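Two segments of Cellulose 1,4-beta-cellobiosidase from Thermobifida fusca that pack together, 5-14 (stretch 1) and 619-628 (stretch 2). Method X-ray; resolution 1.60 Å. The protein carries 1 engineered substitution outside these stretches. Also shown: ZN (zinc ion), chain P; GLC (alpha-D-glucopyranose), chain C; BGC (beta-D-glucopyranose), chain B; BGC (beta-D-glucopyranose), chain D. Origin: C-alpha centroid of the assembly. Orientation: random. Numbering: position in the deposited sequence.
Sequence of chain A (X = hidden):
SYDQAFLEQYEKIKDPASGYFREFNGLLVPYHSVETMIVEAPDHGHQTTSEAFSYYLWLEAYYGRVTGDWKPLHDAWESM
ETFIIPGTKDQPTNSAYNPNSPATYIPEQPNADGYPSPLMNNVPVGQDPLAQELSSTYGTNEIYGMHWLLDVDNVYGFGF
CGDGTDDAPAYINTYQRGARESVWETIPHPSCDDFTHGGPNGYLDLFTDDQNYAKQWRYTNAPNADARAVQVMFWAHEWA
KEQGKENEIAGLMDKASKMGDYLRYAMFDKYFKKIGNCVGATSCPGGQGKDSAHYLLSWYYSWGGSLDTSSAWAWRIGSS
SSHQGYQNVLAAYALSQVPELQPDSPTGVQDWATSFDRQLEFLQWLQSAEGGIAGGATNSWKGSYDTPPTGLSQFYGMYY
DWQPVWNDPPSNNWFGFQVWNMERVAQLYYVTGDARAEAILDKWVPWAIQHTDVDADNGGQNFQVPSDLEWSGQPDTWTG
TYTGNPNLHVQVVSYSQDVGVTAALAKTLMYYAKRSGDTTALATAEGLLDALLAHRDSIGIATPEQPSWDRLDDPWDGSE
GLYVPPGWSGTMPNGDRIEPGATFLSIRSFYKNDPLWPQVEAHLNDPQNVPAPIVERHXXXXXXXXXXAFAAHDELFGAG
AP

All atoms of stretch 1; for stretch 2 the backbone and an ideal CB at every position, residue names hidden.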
# COMPACT_ATOMS: atom_id res chain seq x y z
N ALA A 5 -24.70 -6.08 -12.95
CA ALA A 5 -24.21 -4.95 -12.06
C ALA A 5 -22.72 -4.77 -12.24
O ALA A 5 -22.25 -3.60 -12.28
CB ALA A 5 -24.60 -5.16 -10.64
N PHE A 6 -21.98 -5.89 -12.27
CA PHE A 6 -20.54 -5.81 -12.56
C PHE A 6 -20.34 -5.04 -13.87
O PHE A 6 -19.55 -4.14 -13.97
CB PHE A 6 -19.90 -7.18 -12.62
CG PHE A 6 -18.54 -7.13 -13.26
CD1 PHE A 6 -17.47 -6.60 -12.62
CD2 PHE A 6 -18.38 -7.58 -14.55
CE1 PHE A 6 -16.22 -6.47 -13.27
CE2 PHE A 6 -17.16 -7.49 -15.17
CZ PHE A 6 -16.09 -6.93 -14.57
N LEU A 7 -21.03 -5.48 -14.92
CA LEU A 7 -20.69 -4.91 -16.22
C LEU A 7 -21.08 -3.41 -16.22
O LEU A 7 -20.38 -2.65 -16.85
CB LEU A 7 -21.39 -5.70 -17.35
CG LEU A 7 -20.76 -7.02 -17.71
CD1 LEU A 7 -21.84 -7.86 -18.48
CD2 LEU A 7 -19.36 -6.80 -18.40
N GLU A 8 -22.13 -3.03 -15.55
CA GLU A 8 -22.56 -1.62 -15.49
C GLU A 8 -21.47 -0.77 -14.82
O GLU A 8 -21.12 0.30 -15.29
CB GLU A 8 -23.88 -1.49 -14.79
CG GLU A 8 -24.26 -0.08 -14.50
CD GLU A 8 -25.57 0.02 -13.86
OE1 GLU A 8 -25.86 -0.64 -12.78
OE2 GLU A 8 -26.30 0.95 -14.45
N GLN A 9 -21.04 -1.24 -13.65
CA GLN A 9 -19.98 -0.54 -12.92
C GLN A 9 -18.68 -0.50 -13.71
O GLN A 9 -18.01 0.55 -13.78
CB GLN A 9 -19.83 -1.26 -11.55
CG GLN A 9 -18.77 -0.68 -10.62
CD GLN A 9 -19.07 0.69 -10.05
OE1 GLN A 9 -20.08 1.36 -10.35
NE2 GLN A 9 -18.15 1.14 -9.20
N TYR A 10 -18.24 -1.64 -14.30
CA TYR A 10 -17.10 -1.72 -15.16
C TYR A 10 -17.19 -0.64 -16.23
O TYR A 10 -16.24 0.08 -16.52
CB TYR A 10 -17.01 -3.12 -15.75
CG TYR A 10 -15.90 -3.31 -16.73
CD1 TYR A 10 -16.10 -3.00 -18.07
CD2 TYR A 10 -14.61 -3.71 -16.35
CE1 TYR A 10 -15.07 -3.12 -18.99
CE2 TYR A 10 -13.61 -3.81 -17.23
CZ TYR A 10 -13.77 -3.53 -18.59
OH TYR A 10 -12.73 -3.68 -19.49
N GLU A 11 -18.35 -0.57 -16.93
CA GLU A 11 -18.54 0.41 -18.00
C GLU A 11 -18.38 1.82 -17.55
O GLU A 11 -17.74 2.62 -18.22
CB GLU A 11 -19.89 0.15 -18.71
CG GLU A 11 -20.02 0.85 -20.08
CD GLU A 11 -20.30 2.35 -19.99
OE1 GLU A 11 -20.81 2.89 -18.99
OE2 GLU A 11 -19.97 3.00 -21.01
N LYS A 12 -18.89 2.14 -16.40
CA LYS A 12 -18.67 3.48 -15.82
C LYS A 12 -17.20 3.84 -15.58
O LYS A 12 -16.73 4.88 -15.88
CB LYS A 12 -19.46 3.61 -14.51
CG LYS A 12 -20.99 3.74 -14.63
CD LYS A 12 -21.69 3.60 -13.29
CE LYS A 12 -23.19 3.64 -13.29
NZ LYS A 12 -23.76 3.55 -11.96
N ILE A 13 -16.48 2.86 -15.03
CA ILE A 13 -15.07 3.05 -14.70
C ILE A 13 -14.31 3.29 -15.99
O ILE A 13 -13.35 4.07 -16.09
CB ILE A 13 -14.59 1.86 -13.87
CG1 ILE A 13 -15.22 1.80 -12.52
CG2 ILE A 13 -13.10 2.03 -13.68
CD1 ILE A 13 -14.98 0.56 -11.78
N LYS A 14 -14.65 2.55 -17.06
CA LYS A 14 -13.88 2.57 -18.30
C LYS A 14 -14.40 3.64 -19.31
O LYS A 14 -13.74 3.78 -20.37
CB LYS A 14 -13.91 1.17 -18.95
CG LYS A 14 -13.30 0.08 -18.12
CD LYS A 14 -11.81 0.25 -17.94
CE LYS A 14 -11.03 0.28 -19.20
NZ LYS A 14 -11.16 -0.93 -20.03
N UNK A 619 -13.04 7.08 -5.69
CA UNK A 619 -11.68 6.53 -5.59
C UNK A 619 -11.61 5.33 -6.51
O UNK A 619 -12.44 4.47 -6.46
CB UNK A 619 -11.32 6.15 -4.15
N UNK A 620 -10.59 5.32 -7.33
CA UNK A 620 -10.44 4.19 -8.31
C UNK A 620 -10.52 2.81 -7.65
O UNK A 620 -11.28 1.93 -8.07
CB UNK A 620 -9.10 4.31 -9.04
N UNK A 621 -9.72 2.63 -6.63
CA UNK A 621 -9.63 1.34 -5.96
C UNK A 621 -10.99 0.98 -5.42
O UNK A 621 -11.36 -0.16 -5.46
CB UNK A 621 -8.59 1.36 -4.84
N UNK A 622 -11.73 1.91 -4.88
CA UNK A 622 -13.01 1.63 -4.23
C UNK A 622 -14.03 1.22 -5.30
O UNK A 622 -14.88 0.36 -5.09
CB UNK A 622 -13.50 2.85 -3.44
N UNK A 623 -14.04 1.97 -6.42
CA UNK A 623 -14.98 1.66 -7.49
C UNK A 623 -14.70 0.29 -8.06
O UNK A 623 -15.63 -0.45 -8.40
CB UNK A 623 -14.91 2.72 -8.60
N UNK A 624 -13.43 -0.08 -8.21
CA UNK A 624 -13.06 -1.45 -8.63
C UNK A 624 -13.48 -2.44 -7.57
O UNK A 624 -14.08 -3.47 -7.83
CB UNK A 624 -11.56 -1.57 -8.89
N UNK A 625 -13.26 -2.13 -6.29
CA UNK A 625 -13.60 -3.03 -5.19
C UNK A 625 -15.06 -3.41 -5.31
O UNK A 625 -15.46 -4.57 -5.27
CB UNK A 625 -13.31 -2.39 -3.83
N UNK A 626 -15.90 -2.40 -5.57
CA UNK A 626 -17.32 -2.62 -5.78
C UNK A 626 -17.60 -3.58 -6.98
O UNK A 626 -18.41 -4.51 -6.88
CB UNK A 626 -18.01 -1.27 -6.01
N UNK A 627 -17.05 -3.21 -8.13
CA UNK A 627 -17.20 -4.07 -9.32
C UNK A 627 -16.83 -5.50 -8.97
O UNK A 627 -17.52 -6.40 -9.37
CB UNK A 627 -16.33 -3.57 -10.48
N UNK A 628 -15.70 -5.71 -8.31
CA UNK A 628 -15.23 -7.09 -7.98
C UNK A 628 -16.21 -7.75 -7.00
O UNK A 628 -16.35 -8.98 -7.08
CB UNK A 628 -13.82 -7.06 -7.38
ZN ZN P . -20.51 4.80 -21.44
C1 GLC C . -10.85 7.29 4.94
C2 GLC C . -9.61 6.83 5.58
C3 GLC C . -8.44 6.82 4.57
C4 GLC C . -8.79 5.97 3.34
C5 GLC C . -10.14 6.50 2.83
C6 GLC C . -10.74 5.74 1.68
O1 GLC C . -10.52 8.57 4.57
O2 GLC C . -9.21 7.83 6.62
O3 GLC C . -7.23 6.40 5.18
O4 GLC C . -7.82 6.19 2.30
O5 GLC C . -11.12 6.42 3.86
O6 GLC C . -11.02 4.45 2.10
C2 BGC B . -9.40 6.40 5.80
C3 BGC B . -8.28 6.45 4.77
C4 BGC B . -8.76 5.89 3.41
C5 BGC B . -10.12 6.43 2.93
C6 BGC B . -10.72 5.62 1.78
C1 BGC B . -10.67 6.99 5.24
O1 BGC B . -11.70 6.83 6.27
O2 BGC B . -8.88 7.16 6.94
O3 BGC B . -7.14 5.70 5.23
O4 BGC B . -7.82 6.16 2.37
O5 BGC B . -11.07 6.36 4.00
O6 BGC B . -11.04 4.30 2.14
C2 BGC D . -6.45 5.37 0.62
C3 BGC D . -5.58 4.22 0.11
C4 BGC D . -4.63 3.72 1.23
C5 BGC D . -5.38 3.49 2.57
C6 BGC D . -4.40 3.18 3.68
C1 BGC D . -7.16 5.02 1.91
O2 BGC D . -7.44 5.69 -0.35
O3 BGC D . -4.86 4.70 -1.05
O4 BGC D . -4.01 2.50 0.78
O5 BGC D . -6.13 4.68 2.87
O6 BGC D . -3.45 4.22 3.83

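Residues that touch across the two stretches are at least 607 apart in sequence, yet the helices run nearly antiparallel, at 158° between N-to-C directions, with axes 9.0 Å apart at closest approach. Stretch 1 presents Phe6, Gln9 and Ile13 along one side, and each position of stretch 2 can be judged against them.

Position 619 has phi/psi of -75/130 and directly precedes the helix, an N-cap site. Its ideal CB has nothing of stretch 1 within 5.5 Å, but the sugars lie on its side of the helix, so a long polar or aromatic group would suit. It is Arg619, whose guanidinium has GLC C6 over one face, with NE 3.2 Å from that C6.

At 620 the CB points sideways and has no neighbour within 5.5 Å, so a small residue would leave Ile13 untouched, whereas a long apolar or aromatic one could reach it. The residue is Phe620; with chi1 at -175° (t), its ring brings CE1 to 3.7 Å from Ile13 CG2.

Position 621 is out of reach of stretch 1, and the sugars are the visible partners; an aromatic or hydrogen-bonding side chain would fit. Trp621, chi1 p, donates from NE1 to O2 of BGC in chain D at 3.0 Å and meets the sugars with its ring edge.

Position 622 points sideways without a neighbour, so stretch 1 sets little restriction; it is Ala622.

Position 623 points toward stretch 1, its ideal CB 3.6 Å from Gln9 NE2 and 3.8 Å from Ile13 CD1. An amide donor beside an apolar methyl favours an acceptor-bearing chain with an aliphatic stem: Gln, Glu, or perhaps Asn. Gln623 is found. Gln9 NE2 donates to Gln623 OE1 at 2.9 Å (157°) and also to the backbone Gln623 O at 3.1 Å (175°), so one amide group engages both side chain and main chain. The stem contributes too, with Gln623 CB 3.9 Å from Ile13 CD1.

At 624 the CB points away, 5.0 Å from Ile13 CD1, and a modest apolar residue could still touch that methyl. Val624 does so lightly, its CG2 4.3 Å from Ile13 CD1.

Position 625 points away with no neighbour in stretch 1, leaving polar or apolar choices open; it is Glu625.

The CB of 626 is sideways and 4.0 Å from Gln9 NE2, where an aliphatic or polar chain could lie alongside the amide. Ile626, chi1 m, packs its CB 4.1 Å from Gln9 NE2.

Position 627 is the tightest: its CA is 5.0 Å from Phe6 CA, and its ideal CB lies 3.8 Å from Gln9 CG and 3.9 Å from Phe6 CD1. Little space remains, so Ala, Ser or Gly would suit. Ala627 keeps its CB 3.8 Å from Gln9 CG and 3.9 Å from Phe6 CD1, while its backbone O sits at the Phe6 ring edge, 3.3 Å from CD1.

Position 628 points away, compatible with many residues. Thr628 turns back on its own helix, OG1 donating to Glu625 O at 2.8 Å.

Stretch 2, residues 619-628: RFWAQVEIAT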
# COMPACT_ATOMS: atom_id res chain seq x y z
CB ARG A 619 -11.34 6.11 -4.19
CG ARG A 619 -11.28 7.31 -3.20
CD ARG A 619 -11.10 6.70 -1.77
NE ARG A 619 -10.99 7.77 -0.78
CZ ARG A 619 -12.01 8.37 -0.19
NH1 ARG A 619 -13.25 8.05 -0.47
NH2 ARG A 619 -11.74 9.29 0.72
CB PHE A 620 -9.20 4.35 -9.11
CG PHE A 620 -9.03 3.32 -10.20
CD1 PHE A 620 -9.79 3.40 -11.39
CD2 PHE A 620 -8.19 2.21 -10.08
CE1 PHE A 620 -9.69 2.47 -12.41
CE2 PHE A 620 -8.11 1.27 -11.09
CZ PHE A 620 -8.85 1.39 -12.26
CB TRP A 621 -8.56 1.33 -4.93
CG TRP A 621 -8.80 2.02 -3.58
CD1 TRP A 621 -8.32 3.20 -3.17
CD2 TRP A 621 -9.60 1.53 -2.44
NE1 TRP A 621 -8.70 3.47 -1.91
CE2 TRP A 621 -9.46 2.45 -1.41
CE3 TRP A 621 -10.30 0.34 -2.19
CZ2 TRP A 621 -10.02 2.28 -0.18
CZ3 TRP A 621 -10.85 0.15 -0.99
CH2 TRP A 621 -10.73 1.13 0.04
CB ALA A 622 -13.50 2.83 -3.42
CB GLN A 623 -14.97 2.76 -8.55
CG GLN A 623 -15.34 4.16 -8.01
CD GLN A 623 -16.73 4.15 -7.36
OE1 GLN A 623 -17.72 3.73 -7.98
NE2 GLN A 623 -16.83 4.57 -6.13
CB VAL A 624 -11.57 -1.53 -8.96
CG1 VAL A 624 -11.20 -2.97 -9.19
CG2 VAL A 624 -11.18 -0.67 -10.15
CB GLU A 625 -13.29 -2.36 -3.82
CG GLU A 625 -13.22 -3.35 -2.72
CD GLU A 625 -11.81 -3.81 -2.44
OE1 GLU A 625 -11.48 -4.96 -2.70
OE2 GLU A 625 -10.93 -3.02 -2.00
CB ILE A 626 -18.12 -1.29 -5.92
CG1 ILE A 626 -18.01 -0.45 -4.65
CG2 ILE A 626 -19.54 -1.58 -6.25
CD1 ILE A 626 -18.42 1.02 -4.94
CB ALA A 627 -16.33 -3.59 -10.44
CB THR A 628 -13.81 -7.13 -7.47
OG1 THR A 628 -13.69 -6.59 -6.11
CG2 THR A 628 -12.89 -6.48 -8.47
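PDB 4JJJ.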